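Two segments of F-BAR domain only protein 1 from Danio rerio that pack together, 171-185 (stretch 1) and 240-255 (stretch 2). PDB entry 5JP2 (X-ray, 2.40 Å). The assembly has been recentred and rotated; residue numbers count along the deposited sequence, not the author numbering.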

# COMPACT_ATOMS: atom_id res chain seq x y z
N ALA B 171 8.80 10.50 -2.72
CA ALA B 171 8.72 9.25 -1.98
C ALA B 171 8.55 9.48 -0.49
O ALA B 171 9.06 10.45 0.07
CB ALA B 171 9.96 8.42 -2.24
N PRO B 172 7.85 8.56 0.17
CA PRO B 172 7.83 8.54 1.63
C PRO B 172 9.20 8.19 2.18
O PRO B 172 10.09 7.74 1.46
CB PRO B 172 6.80 7.46 1.95
CG PRO B 172 6.91 6.52 0.82
CD PRO B 172 7.18 7.38 -0.39
N ALA B 173 9.36 8.38 3.49
CA ALA B 173 10.64 8.11 4.11
C ALA B 173 10.67 6.65 4.52
O ALA B 173 10.25 6.30 5.63
CB ALA B 173 10.86 9.01 5.31
N THR B 174 11.26 5.82 3.66
CA THR B 174 11.42 4.39 3.84
C THR B 174 12.01 3.84 2.56
O THR B 174 12.06 4.53 1.54
CB THR B 174 10.11 3.67 4.20
OG1 THR B 174 10.37 2.27 4.39
CG2 THR B 174 9.06 3.83 3.12
N GLN B 175 12.50 2.62 2.61
CA GLN B 175 13.03 1.97 1.43
C GLN B 175 11.92 1.35 0.59
O GLN B 175 10.89 0.92 1.10
CB GLN B 175 14.01 0.88 1.84
CG GLN B 175 15.18 1.38 2.60
CD GLN B 175 16.34 0.43 2.48
OE1 GLN B 175 16.18 -0.77 2.66
NE2 GLN B 175 17.51 0.96 2.16
N LEU B 176 12.15 1.29 -0.71
CA LEU B 176 11.38 0.42 -1.58
C LEU B 176 12.14 -0.89 -1.74
O LEU B 176 13.30 -0.88 -2.13
CB LEU B 176 11.16 1.10 -2.94
CG LEU B 176 10.66 2.56 -2.89
CD1 LEU B 176 10.70 3.17 -4.24
CD2 LEU B 176 9.26 2.68 -2.34
N THR B 177 11.49 -2.00 -1.44
CA THR B 177 12.14 -3.30 -1.45
C THR B 177 11.42 -4.22 -2.42
O THR B 177 10.40 -3.87 -2.99
CB THR B 177 12.20 -3.89 -0.04
OG1 THR B 177 10.88 -4.25 0.41
CG2 THR B 177 12.76 -2.88 0.93
N SER B 178 11.96 -5.42 -2.59
CA SER B 178 11.48 -6.39 -3.59
C SER B 178 11.27 -5.73 -4.95
O SER B 178 10.28 -5.98 -5.64
CB SER B 178 10.20 -7.07 -3.10
OG SER B 178 10.48 -7.94 -2.03
N VAL B 179 12.22 -4.91 -5.36
CA VAL B 179 12.10 -4.12 -6.57
C VAL B 179 12.42 -4.98 -7.78
O VAL B 179 13.48 -5.59 -7.86
CB VAL B 179 13.01 -2.89 -6.52
CG1 VAL B 179 12.77 -2.02 -7.75
CG2 VAL B 179 12.75 -2.10 -5.26
N GLN B 180 11.49 -5.03 -8.73
CA GLN B 180 11.62 -5.76 -9.97
C GLN B 180 11.18 -4.90 -11.14
O GLN B 180 10.27 -4.08 -11.01
CB GLN B 180 10.78 -7.03 -9.97
CG GLN B 180 11.22 -8.11 -9.04
CD GLN B 180 10.39 -9.36 -9.21
OE1 GLN B 180 9.42 -9.36 -9.95
NE2 GLN B 180 10.76 -10.42 -8.52
N VAL B 181 11.78 -5.12 -12.29
CA VAL B 181 11.38 -4.44 -13.52
C VAL B 181 11.13 -5.52 -14.56
O VAL B 181 11.98 -6.37 -14.79
CB VAL B 181 12.44 -3.45 -14.02
CG1 VAL B 181 11.98 -2.79 -15.33
CG2 VAL B 181 12.69 -2.41 -12.97
N LEU B 182 9.96 -5.46 -15.18
CA LEU B 182 9.49 -6.49 -16.09
C LEU B 182 9.25 -5.87 -17.46
O LEU B 182 8.50 -4.90 -17.59
CB LEU B 182 8.21 -7.13 -15.57
CG LEU B 182 8.34 -7.70 -14.16
CD1 LEU B 182 6.99 -7.86 -13.52
CD2 LEU B 182 9.03 -9.01 -14.24
N LEU B 183 9.91 -6.42 -18.47
CA LEU B 183 9.68 -6.05 -19.86
C LEU B 183 9.20 -7.29 -20.60
O LEU B 183 9.98 -8.24 -20.77
CB LEU B 183 10.95 -5.49 -20.49
CG LEU B 183 10.94 -5.24 -21.99
CD1 LEU B 183 9.91 -4.19 -22.37
CD2 LEU B 183 12.30 -4.80 -22.41
N PRO B 184 7.95 -7.35 -21.06
CA PRO B 184 7.52 -8.55 -21.78
C PRO B 184 8.17 -8.61 -23.15
O PRO B 184 8.32 -7.60 -23.83
CB PRO B 184 6.00 -8.37 -21.88
CG PRO B 184 5.80 -6.95 -21.82
CD PRO B 184 6.87 -6.36 -20.96
N LEU B 185 8.61 -9.81 -23.52
CA LEU B 185 9.28 -10.05 -24.78
C LEU B 185 8.93 -11.44 -25.27
O LEU B 185 9.08 -12.42 -24.53
CB LEU B 185 10.79 -9.91 -24.62
CG LEU B 185 11.61 -10.08 -25.88
CD1 LEU B 185 11.22 -9.01 -26.86
CD2 LEU B 185 13.06 -9.97 -25.53
N ALA B 240 4.19 0.11 -28.91
CA ALA B 240 5.46 0.08 -28.23
C ALA B 240 5.34 -0.72 -26.94
O ALA B 240 4.29 -0.71 -26.29
CB ALA B 240 5.93 1.50 -27.94
N PRO B 241 6.39 -1.43 -26.55
CA PRO B 241 6.33 -2.23 -25.33
C PRO B 241 6.25 -1.33 -24.11
O PRO B 241 6.66 -0.17 -24.12
CB PRO B 241 7.64 -3.01 -25.36
CG PRO B 241 8.57 -2.11 -26.09
CD PRO B 241 7.74 -1.40 -27.13
N SER B 242 5.69 -1.89 -23.04
CA SER B 242 5.57 -1.21 -21.76
C SER B 242 6.34 -1.98 -20.71
O SER B 242 6.36 -3.21 -20.72
CB SER B 242 4.12 -1.11 -21.33
OG SER B 242 3.41 -0.16 -22.09
N LEU B 243 6.95 -1.26 -19.79
CA LEU B 243 7.66 -1.89 -18.68
C LEU B 243 6.82 -1.81 -17.41
O LEU B 243 6.17 -0.79 -17.15
CB LEU B 243 9.01 -1.22 -18.44
CG LEU B 243 10.01 -1.28 -19.59
CD1 LEU B 243 10.06 0.06 -20.28
CD2 LEU B 243 11.35 -1.66 -19.09
N ALA B 244 6.83 -2.88 -16.63
CA ALA B 244 6.17 -2.93 -15.34
C ALA B 244 7.20 -2.97 -14.23
O ALA B 244 8.22 -3.66 -14.34
CB ALA B 244 5.24 -4.14 -15.25
N VAL B 245 6.94 -2.21 -13.17
CA VAL B 245 7.78 -2.17 -11.98
C VAL B 245 6.98 -2.65 -10.78
O VAL B 245 5.82 -2.29 -10.60
CB VAL B 245 8.33 -0.76 -11.72
CG1 VAL B 245 9.29 -0.78 -10.55
CG2 VAL B 245 9.03 -0.25 -12.95
N GLN B 246 7.63 -3.43 -9.93
CA GLN B 246 7.05 -3.97 -8.72
C GLN B 246 7.92 -3.58 -7.54
O GLN B 246 9.14 -3.63 -7.63
CB GLN B 246 6.91 -5.48 -8.81
CG GLN B 246 6.08 -5.88 -10.01
CD GLN B 246 5.91 -7.36 -10.10
OE1 GLN B 246 6.84 -8.12 -9.87
NE2 GLN B 246 4.73 -7.78 -10.50
N PHE B 247 7.29 -3.19 -6.44
CA PHE B 247 8.02 -2.93 -5.22
C PHE B 247 7.05 -2.95 -4.05
O PHE B 247 5.83 -3.00 -4.22
CB PHE B 247 8.80 -1.62 -5.29
CG PHE B 247 7.96 -0.40 -5.56
CD1 PHE B 247 7.15 0.16 -4.57
CD2 PHE B 247 8.03 0.23 -6.80
CE1 PHE B 247 6.40 1.28 -4.82
CE2 PHE B 247 7.28 1.37 -7.05
CZ PHE B 247 6.47 1.90 -6.05
N VAL B 248 7.62 -2.83 -2.85
CA VAL B 248 6.92 -2.99 -1.59
C VAL B 248 7.56 -2.00 -0.63
O VAL B 248 8.69 -1.57 -0.83
CB VAL B 248 7.03 -4.45 -1.06
CG1 VAL B 248 6.62 -4.58 0.38
CG2 VAL B 248 6.21 -5.38 -1.89
N GLY B 249 6.83 -1.63 0.40
CA GLY B 249 7.34 -0.74 1.41
C GLY B 249 6.63 -0.99 2.72
O GLY B 249 5.61 -1.67 2.78
N SER B 250 7.21 -0.47 3.79
CA SER B 250 6.63 -0.60 5.11
C SER B 250 7.07 0.58 5.94
O SER B 250 8.15 1.13 5.71
CB SER B 250 7.05 -1.89 5.80
OG SER B 250 8.44 -1.87 6.00
N GLY B 251 6.25 0.95 6.91
CA GLY B 251 6.60 2.00 7.83
C GLY B 251 6.09 3.36 7.45
O GLY B 251 6.18 4.29 8.25
N ALA B 252 5.53 3.51 6.26
CA ALA B 252 4.94 4.77 5.85
C ALA B 252 3.75 4.47 4.96
O ALA B 252 3.60 3.35 4.46
CB ALA B 252 5.95 5.66 5.13
N SER B 253 2.90 5.46 4.80
CA SER B 253 1.81 5.41 3.84
C SER B 253 2.16 6.28 2.65
O SER B 253 2.91 7.25 2.76
CB SER B 253 0.50 5.85 4.48
OG SER B 253 0.41 7.25 4.54
N LEU B 254 1.64 5.91 1.48
CA LEU B 254 1.83 6.77 0.32
C LEU B 254 0.89 7.96 0.34
O LEU B 254 1.29 9.08 0.01
CB LEU B 254 1.66 5.97 -0.96
CG LEU B 254 2.61 4.79 -1.08
CD1 LEU B 254 2.29 3.92 -2.27
CD2 LEU B 254 4.02 5.31 -1.16
N SER B 255 -0.36 7.75 0.75
CA SER B 255 -1.33 8.83 0.75
C SER B 255 -0.99 9.90 1.78
O SER B 255 -1.36 11.06 1.61
CB SER B 255 -2.72 8.29 1.03
OG SER B 255 -2.77 7.65 2.28
O HOH W 1 10.00 -0.40 3.12

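Edge-to-edge pairing of β-strands rests on a simple account: each backbone N-H facing the partner needs an acceptor, and each inward carbonyl a donor. The two segments of F-BAR domain only protein 1 show how that account is kept when the pairing is irregular. The strands ending at P184 and S250 run antiparallel, their directions 159° apart, and the two stretches bury 1034 Å² between them.

The regular part is a ladder of reciprocal pairs. L182 N donates to A244 O at 2.6 Å, and A244 N returns the bond to L182 O at 2.8 Å. Two residues along, Q180 N reaches Q246 O and Q246 N reaches Q180 O, both at 2.9 Å and close to linear. Between these rungs lies the non-hydrogen-bonded pair V181 and V245, where the close backbone approach is made by CA-H...O contacts: V181 CA lies 3.4 Å from A244 O, and V245 CA 3.3 Å from Q180 O. Carbonyls already bonded to an amide thus take a second, weaker contact.

Beyond Q180 the register slips by one residue at a β-bulge, and the chain turns a corner at S178. The ladder nevertheless resumes with T177 and V248. T177 N donates to V248 O at 2.9 Å in an almost straight bond (171°), whereas the return bond from V248 N to T177 O, at 3.0 Å, is bent to 132°. Near the bulge S178 O lies 3.3 Å from Q246 O; both are acceptors, so nothing is gained by this approach, and Q246 O is satisfied by Q180 N instead.

Past this last rung, a side chain and a water take over the backbone's role. T174, with chi1 in the t well, directs its hydroxyl across the gap, and OG1 donates to S250 O at 2.8 Å. A water accepts from S250 N at 2.9 Å and donates both to T174 OG1 at 3.0 Å and to Q175 O at 2.6 Å. Both backbone polar groups of S250 are therefore served without a direct backbone pair. G249 continues the strand with no side chain. At G251 the backbone angles by themselves call for glycine.

Side chains fill in around this polar framework. V181 and V245 share one face, where CG2 of V181 meets CG2 of V245 at 4.2 Å; branched valines suit such a buried strand position. L182 and A244 share the other face with Q180 and Q246, and their CB atoms lie 4.2 Å apart, L182 CB to A244 CB, as the pairing of the backbones sets them. L176 CD2 packs obliquely on the F247 ring, 4.0 Å from CD1, and V179 CG2 lies 4.0 Å from F247 CB. Apolar contacts also close both ends: P172 CG touches L254 CD2 at 3.7 Å, while L183 CD1 rests 3.9 Å from P241 CB. Rigid prolines serve well here, offering apolar surface without an amide hydrogen that would need an acceptor.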